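Local atomic coordinates of putative enoyl-CoA hydratase/isomerase (Acinetobacter baumannii, PDB entry 3FDU), a protein that probably acts as an enoyl-CoA hydratase or isomerase of the crotonase family, working on the acyl chain of coenzyme A thioesters. Residues Glu59-Gly65 with Ala105-Ile111; Asn128-Ile134 with Ala167-Glu173. The protein carries 4 engineered substitutions. One frame throughout, in Å; residues are numbered along the deposited sequence. Where two conformers were deposited one is given.

Interaction 1: Glu59-Gly65 with Ala105-Ile111; sequences EHDFTAG and AVKGVAI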
loop_
_atom_site.group_PDB
_atom_site.type_symbol
_atom_site.label_atom_id
_atom_site.label_comp_id
_atom_site.label_asym_id
_atom_site.label_seq_id
_atom_site.Cartn_x
_atom_site.Cartn_y
_atom_site.Cartn_z
ATOM N N GLU A 59 9.932 -21.978 20.370
ATOM C CA GLU A 59 8.754 -22.577 21.000
ATOM C C GLU A 59 7.511 -21.750 20.808
ATOM O O GLU A 59 7.151 -21.476 19.665
ATOM C CB GLU A 59 9.015 -22.763 22.483
ATOM C CG GLU A 59 9.704 -24.066 22.809
ATOM C CD GLU A 59 8.669 -25.154 23.042
ATOM O OE1 GLU A 59 7.664 -25.180 22.282
ATOM O OE2 GLU A 59 8.844 -25.969 23.984
ATOM N N HIS A 60 6.884 -21.322 21.904
ATOM C CA HIS A 60 5.556 -20.672 21.828
ATOM C C HIS A 60 5.493 -19.155 21.561
ATOM O O HIS A 60 4.392 -18.624 21.422
ATOM C CB HIS A 60 4.751 -20.951 23.094
ATOM C CG HIS A 60 4.620 -22.414 23.413
ATOM N ND1 HIS A 60 3.980 -23.303 22.576
ATOM C CD2 HIS A 60 5.047 -23.139 24.478
ATOM C CE1 HIS A 60 4.012 -24.514 23.112
ATOM N NE2 HIS A 60 4.659 -24.444 24.261
ATOM N N ASP A 61 6.647 -18.495 21.503
ATOM C CA ASP A 61 6.743 -17.021 21.269
ATOM C C ASP A 61 7.793 -16.660 20.224
ATOM O O ASP A 61 8.780 -17.364 20.059
ATOM C CB ASP A 61 7.114 -16.284 22.573
ATOM C CG ASP A 61 6.028 -16.425 23.625
ATOM O OD1 ASP A 61 4.944 -15.851 23.415
ATOM O OD2 ASP A 61 6.285 -17.126 24.643
ATOM N N PHE A 62 7.585 -15.561 19.520
ATOM C CA PHE A 62 8.606 -15.093 18.600
ATOM C C PHE A 62 9.593 -14.167 19.337
ATOM O O PHE A 62 10.766 -14.504 19.547
ATOM C CB PHE A 62 7.937 -14.345 17.442
ATOM C CG PHE A 62 8.925 -13.806 16.431
ATOM C CD1 PHE A 62 10.033 -14.545 16.082
ATOM C CD2 PHE A 62 8.723 -12.542 15.822
ATOM C CE1 PHE A 62 10.941 -14.077 15.097
ATOM C CE2 PHE A 62 9.663 -12.047 14.837
ATOM C CZ PHE A 62 10.761 -12.829 14.497
ATOM N N THR A 63 9.106 -13.019 19.770
ATOM C CA THR A 63 9.903 -12.124 20.650
ATOM C C THR A 63 9.068 -11.095 21.400
ATOM O O THR A 63 8.136 -10.424 20.852
ATOM C CB THR A 63 11.089 -11.413 19.901
ATOM O OG1 THR A 63 11.765 -10.517 20.791
ATOM C CG2 THR A 63 10.555 -10.578 18.768
ATOM N N ALA A 64 9.389 -10.998 22.694
ATOM C CA ALA A 64 8.740 -10.033 23.573
ATOM C C ALA A 64 9.275 -8.617 23.300
ATOM O O ALA A 64 8.867 -7.645 23.938
ATOM C CB ALA A 64 8.997 -10.416 25.071
ATOM N N GLY A 65 10.200 -8.486 22.364
ATOM C CA GLY A 65 10.737 -7.121 22.083
ATOM C C GLY A 65 12.064 -6.821 22.788
ATOM O O GLY A 65 12.733 -7.722 23.282
ATOM N N ALA A 105 8.387 -17.065 10.957
ATOM C CA ALA A 105 7.193 -17.753 11.429
ATOM C C ALA A 105 6.872 -17.262 12.843
ATOM O O ALA A 105 7.728 -17.331 13.696
ATOM C CB ALA A 105 7.422 -19.322 11.445
ATOM N N VAL A 106 5.641 -16.816 13.087
ATOM C CA VAL A 106 5.315 -16.168 14.364
ATOM C C VAL A 106 4.286 -16.992 15.160
ATOM O O VAL A 106 3.258 -17.378 14.612
ATOM C CB VAL A 106 4.720 -14.740 14.105
ATOM C CG1 VAL A 106 4.320 -14.044 15.412
ATOM C CG2 VAL A 106 5.760 -13.893 13.378
ATOM N N LYS A 107 4.586 -17.252 16.426
ATOM C CA LYS A 107 3.631 -17.764 17.426
ATOM C C LYS A 107 3.750 -16.824 18.626
ATOM O O LYS A 107 4.822 -16.236 18.861
ATOM C CB LYS A 107 4.024 -19.170 17.914
ATOM C CG LYS A 107 3.783 -20.307 16.942
ATOM C CD LYS A 107 4.161 -21.660 17.556
ATOM C CE LYS A 107 4.087 -22.674 16.476
ATOM N NZ LYS A 107 4.294 -24.108 16.924
ATOM N N GLY A 108 2.657 -16.665 19.358
ATOM C CA GLY A 108 2.670 -15.891 20.579
ATOM C C GLY A 108 3.100 -14.421 20.400
ATOM O O GLY A 108 2.765 -13.775 19.409
ATOM N N VAL A 109 3.867 -13.899 21.347
ATOM C CA VAL A 109 4.176 -12.445 21.347
ATOM C C VAL A 109 5.165 -12.083 20.232
ATOM O O VAL A 109 6.159 -12.797 19.980
ATOM C CB VAL A 109 4.649 -11.912 22.728
ATOM C CG1 VAL A 109 3.509 -12.103 23.836
ATOM C CG2 VAL A 109 5.968 -12.553 23.149
ATOM N N ALA A 110 4.897 -10.949 19.592
ATOM C CA ALA A 110 5.811 -10.389 18.597
ATOM C C ALA A 110 5.711 -8.902 18.758
ATOM O O ALA A 110 4.789 -8.284 18.212
ATOM C CB ALA A 110 5.352 -10.780 17.212
ATOM N N ILE A 111 6.653 -8.325 19.500
ATOM C CA ILE A 111 6.524 -6.918 19.986
ATOM C C ILE A 111 7.698 -6.072 19.545
ATOM O O ILE A 111 8.819 -6.550 19.588
ATOM C CB ILE A 111 6.417 -6.900 21.555
ATOM C CG1 ILE A 111 5.047 -7.572 21.970
ATOM C CG2 ILE A 111 6.393 -5.459 22.102
ATOM C CD1 ILE A 111 4.917 -7.801 23.511
#
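Glu59 lies in the loop that follows strand 52-57; its carbonyl lies over the Lys107 side chain, O to CD 3.7 Å, and accepts a hydrogen bond from Tyr189. The His60 carbonyl then receives a CA-H...O contact from Gly108, CA to O 3.3 Å, where a side chain would clash. Asp61 reaches across with OD1 to the backbone N of Val109 (3.0 Å, nearly linear). Phe62 turns its ring inward, CD2 to Val106 CG2 4.1 Å and to Ala110 CB 4.0 Å, and its N makes a weak bond to Val109 O (3.1 Å). Thr63 carries the pairing: its N donates to Val109 O (3.0 Å), and its O accepts from Ile111 N (2.9 Å), a single parallel bridge around Ala110. Its OG1 accepts from Gly65 N (3.0 Å), an ST turn. Ala64 rests on Val109, CA to CG2 3.8 Å. The pairing is consistent with the crotonase fold, where backbone just past the Ala-Gly end probably contributes to the oxyanion hole for the thioester carbonyl.

Interaction 2: Asn128-Ile134 with Ala167-Glu173; sequences NTALFQI and AKKFNAE
Strand 131-133 pairs with a short, weakly bonded strand at about 169-170, which leads at Asn171 into helix 172-177; the segments run 157° apart end to end. Phe132 faces Phe170 (CA-CA 5.3 Å) as an antiparallel hydrogen-bonded pair: Phe132 N donates to Phe170 O and Phe170 N to Phe132 O, both 2.9 Å. Phe132 (chi1 m) and Phe170 (chi1 p) share one face; their rings are nearly parallel (16°) but slid apart, and Phe132 CB sits 3.5 Å from the Phe170 ring centroid, a CH-pi contact. On the other face the extended Gln133 side chain spends both ends of its amide: OE1 accepts from Lys169 NZ (2.9 Å) and NE2 donates to O of Ala167 (3.1 Å), the first residue past helix 157-166, where phi is positive. Water 1 accepts from Ala172 N (2.8 Å) and donates to Ala130 O (2.8 Å) and Asn128 O (2.9 Å); water 3 accepts from Ile134 N (3.0 Å) and donates to Lys168 O (2.6 Å). Water 2 accepts from Lys169 NZ (2.9 Å) and donates weakly to Leu131 O (3.1 Å). Asn171 OD1 caps Thr174 N. The short pair is consistent with the crotonase fold's small second sheet. Strand 131-133 is its middle strand, between 169-170 at one edge and parallel 109-111; both phenylalanines pack on Val115 and Ala175.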
loop_
_atom_site.group_PDB
_atom_site.type_symbol
_atom_site.label_atom_id
_atom_site.label_comp_id
_atom_site.label_asym_id
_atom_site.label_seq_id
_atom_site.Cartn_x
_atom_site.Cartn_y
_atom_site.Cartn_z
ATOM N N ASN A 128 -2.907 -18.410 15.112
ATOM C CA ASN A 128 -3.874 -17.533 15.749
ATOM C C ASN A 128 -3.461 -17.136 17.157
ATOM O O ASN A 128 -4.136 -16.315 17.815
ATOM C CB ASN A 128 -5.260 -18.185 15.789
ATOM C CG ASN A 128 -6.400 -17.154 15.693
ATOM O OD1 ASN A 128 -6.266 -16.104 15.055
ATOM N ND2 ASN A 128 -7.561 -17.515 16.239
ATOM N N THR A 129 -2.385 -17.738 17.643
ATOM C CA THR A 129 -1.875 -17.373 18.983
ATOM C C THR A 129 -1.014 -16.084 18.939
ATOM O O THR A 129 -0.630 -15.544 19.988
ATOM C CB THR A 129 -0.968 -18.477 19.629
ATOM O OG1 THR A 129 0.322 -18.515 18.978
ATOM C CG2 THR A 129 -1.612 -19.888 19.593
ATOM N N ALA A 130 -0.714 -15.604 17.738
ATOM C CA ALA A 130 0.161 -14.445 17.592
ATOM C C ALA A 130 -0.446 -13.144 18.132
ATOM O O ALA A 130 -1.581 -12.797 17.840
ATOM C CB ALA A 130 0.562 -14.287 16.158
ATOM N N LEU A 131 0.342 -12.413 18.911
ATOM C CA LEU A 131 -0.113 -11.163 19.478
ATOM C C LEU A 131 0.958 -10.118 19.204
ATOM O O LEU A 131 2.068 -10.209 19.726
ATOM C CB LEU A 131 -0.340 -11.291 21.004
ATOM C CG LEU A 131 -1.605 -12.116 21.386
ATOM C CD1 LEU A 131 -1.563 -12.289 22.902
ATOM C CD2 LEU A 131 -2.948 -11.477 20.890
ATOM N N PHE A 132 0.605 -9.126 18.416
ATOM C CA PHE A 132 1.583 -8.156 17.912
ATOM C C PHE A 132 1.422 -6.795 18.612
ATOM O O PHE A 132 0.334 -6.420 19.023
ATOM C CB PHE A 132 1.390 -7.924 16.417
ATOM C CG PHE A 132 1.449 -9.176 15.554
ATOM C CD1 PHE A 132 2.652 -9.569 14.975
ATOM C CD2 PHE A 132 0.301 -9.915 15.279
ATOM C CE1 PHE A 132 2.717 -10.704 14.153
ATOM C CE2 PHE A 132 0.349 -11.069 14.463
ATOM C CZ PHE A 132 1.560 -11.472 13.898
ATOM N N GLN A 133 2.508 -6.012 18.645
ATOM C CA GLN A 133 2.402 -4.643 19.132
ATOM C C GLN A 133 3.614 -3.837 18.679
ATOM O O GLN A 133 4.722 -4.380 18.590
ATOM C CB GLN A 133 2.325 -4.629 20.677
ATOM C CG GLN A 133 2.063 -3.177 21.264
ATOM C CD GLN A 133 2.214 -3.216 22.781
ATOM O OE1 GLN A 133 2.811 -4.156 23.310
ATOM N NE2 GLN A 133 1.644 -2.246 23.468
ATOM N N ILE A 134 3.390 -2.551 18.340
ATOM C CA ILE A 134 4.474 -1.581 18.132
ATOM C C ILE A 134 4.364 -0.546 19.243
ATOM O O ILE A 134 3.642 0.443 19.126
ATOM C CB ILE A 134 4.315 -0.835 16.773
ATOM C CG1 ILE A 134 3.869 -1.832 15.693
ATOM C CG2 ILE A 134 5.663 -0.166 16.323
ATOM C CD1 ILE A 134 3.802 -1.216 14.301
ATOM N N ALA A 167 -0.172 2.648 19.437
ATOM C CA ALA A 167 0.690 1.648 20.075
ATOM C C ALA A 167 -0.109 0.439 20.606
ATOM O O ALA A 167 0.335 -0.287 21.514
ATOM C CB ALA A 167 1.534 2.294 21.201
ATOM N N LYS A 168 -1.269 0.165 20.020
ATOM C CA LYS A 168 -2.102 -0.910 20.599
ATOM C C LYS A 168 -1.643 -2.336 20.225
ATOM O O LYS A 168 -0.967 -2.562 19.196
ATOM C CB LYS A 168 -3.551 -0.724 20.164
ATOM C CG LYS A 168 -3.775 -0.879 18.625
ATOM C CD LYS A 168 -5.194 -0.355 18.314
ATOM C CE LYS A 168 -5.729 -0.870 17.029
ATOM N NZ LYS A 168 -7.036 -0.164 16.838
ATOM N N LYS A 169 -2.055 -3.315 21.033
ATOM C CA LYS A 169 -1.859 -4.709 20.672
ATOM C C LYS A 169 -2.896 -5.064 19.602
ATOM O O LYS A 169 -3.968 -4.413 19.458
ATOM C CB LYS A 169 -1.939 -5.643 21.927
ATOM C CG LYS A 169 -0.745 -5.502 22.868
ATOM C CD LYS A 169 -0.884 -6.283 24.157
ATOM C CE LYS A 169 0.393 -6.150 25.021
ATOM N NZ LYS A 169 1.654 -6.585 24.280
ATOM N N PHE A 170 -2.552 -6.033 18.774
ATOM C CA PHE A 170 -3.417 -6.431 17.654
ATOM C C PHE A 170 -3.209 -7.904 17.302
ATOM O O PHE A 170 -2.151 -8.473 17.596
ATOM C CB PHE A 170 -3.308 -5.486 16.428
ATOM C CG PHE A 170 -1.888 -5.414 15.763
ATOM C CD1 PHE A 170 -1.564 -6.226 14.645
ATOM C CD2 PHE A 170 -0.921 -4.514 16.252
ATOM C CE1 PHE A 170 -0.280 -6.140 14.018
ATOM C CE2 PHE A 170 0.366 -4.413 15.629
ATOM C CZ PHE A 170 0.683 -5.266 14.531
ATOM N N ASN A 171 -4.228 -8.544 16.701
ATOM C CA ASN A 171 -4.185 -9.981 16.600
ATOM C C ASN A 171 -3.720 -10.398 15.205
ATOM O O ASN A 171 -3.298 -9.538 14.391
ATOM C CB ASN A 171 -5.556 -10.602 16.915
ATOM C CG ASN A 171 -6.662 -10.058 15.997
ATOM O OD1 ASN A 171 -6.395 -9.661 14.856
ATOM N ND2 ASN A 171 -7.896 -10.030 16.490
ATOM N N ALA A 172 -3.726 -11.704 14.930
ATOM C CA ALA A 172 -3.208 -12.156 13.628
ATOM C C ALA A 172 -4.093 -11.700 12.460
ATOM O O ALA A 172 -3.606 -11.419 11.371
ATOM C CB ALA A 172 -2.995 -13.698 13.613
ATOM N N GLU A 173 -5.401 -11.584 12.669
ATOM C CA GLU A 173 -6.288 -11.146 11.592
ATOM C C GLU A 173 -6.019 -9.699 11.203
ATOM O O GLU A 173 -6.075 -9.338 10.037
ATOM C CB GLU A 173 -7.757 -11.327 11.998
ATOM C CG GLU A 173 -8.213 -12.790 12.145
ATOM C CD GLU A 173 -7.599 -13.555 13.344
ATOM O OE1 GLU A 173 -7.184 -12.946 14.377
ATOM O OE2 GLU A 173 -7.550 -14.808 13.238
HETATM O O HOH W 1 -4.190 -13.553 16.982
HETATM O O HOH W 2 1.654 -8.835 22.438
HETATM O O HOH W 3 0.782 -1.272 17.718
#

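Overall arrangement
Interactions 1 and 2, their centres about 10 Å apart, lie side by side along one small sheet, with loop 59-65 bridged to its 109-111 edge. Strand 109-111 of interaction 1 runs parallel to strand 131-133 of interaction 2, joined by probable hydrogen bonds from Leu131 N to Gly108 O (2.8 Å) and from Ala110 N to Leu131 O (2.9 Å). Side chains meet across the seam too: Ala110 CB lies 3.7 Å from Phe132 CD1, and Ile111 CD1 3.6 Å from Lys169 NZ. The order is thus loop 59-65, 109-111, 131-133, 169-170, as expected of the stacked repeats of the crotonase spiral. By family analogy, the thioester pocket probably lies toward the Gly65 and Ile111 ends.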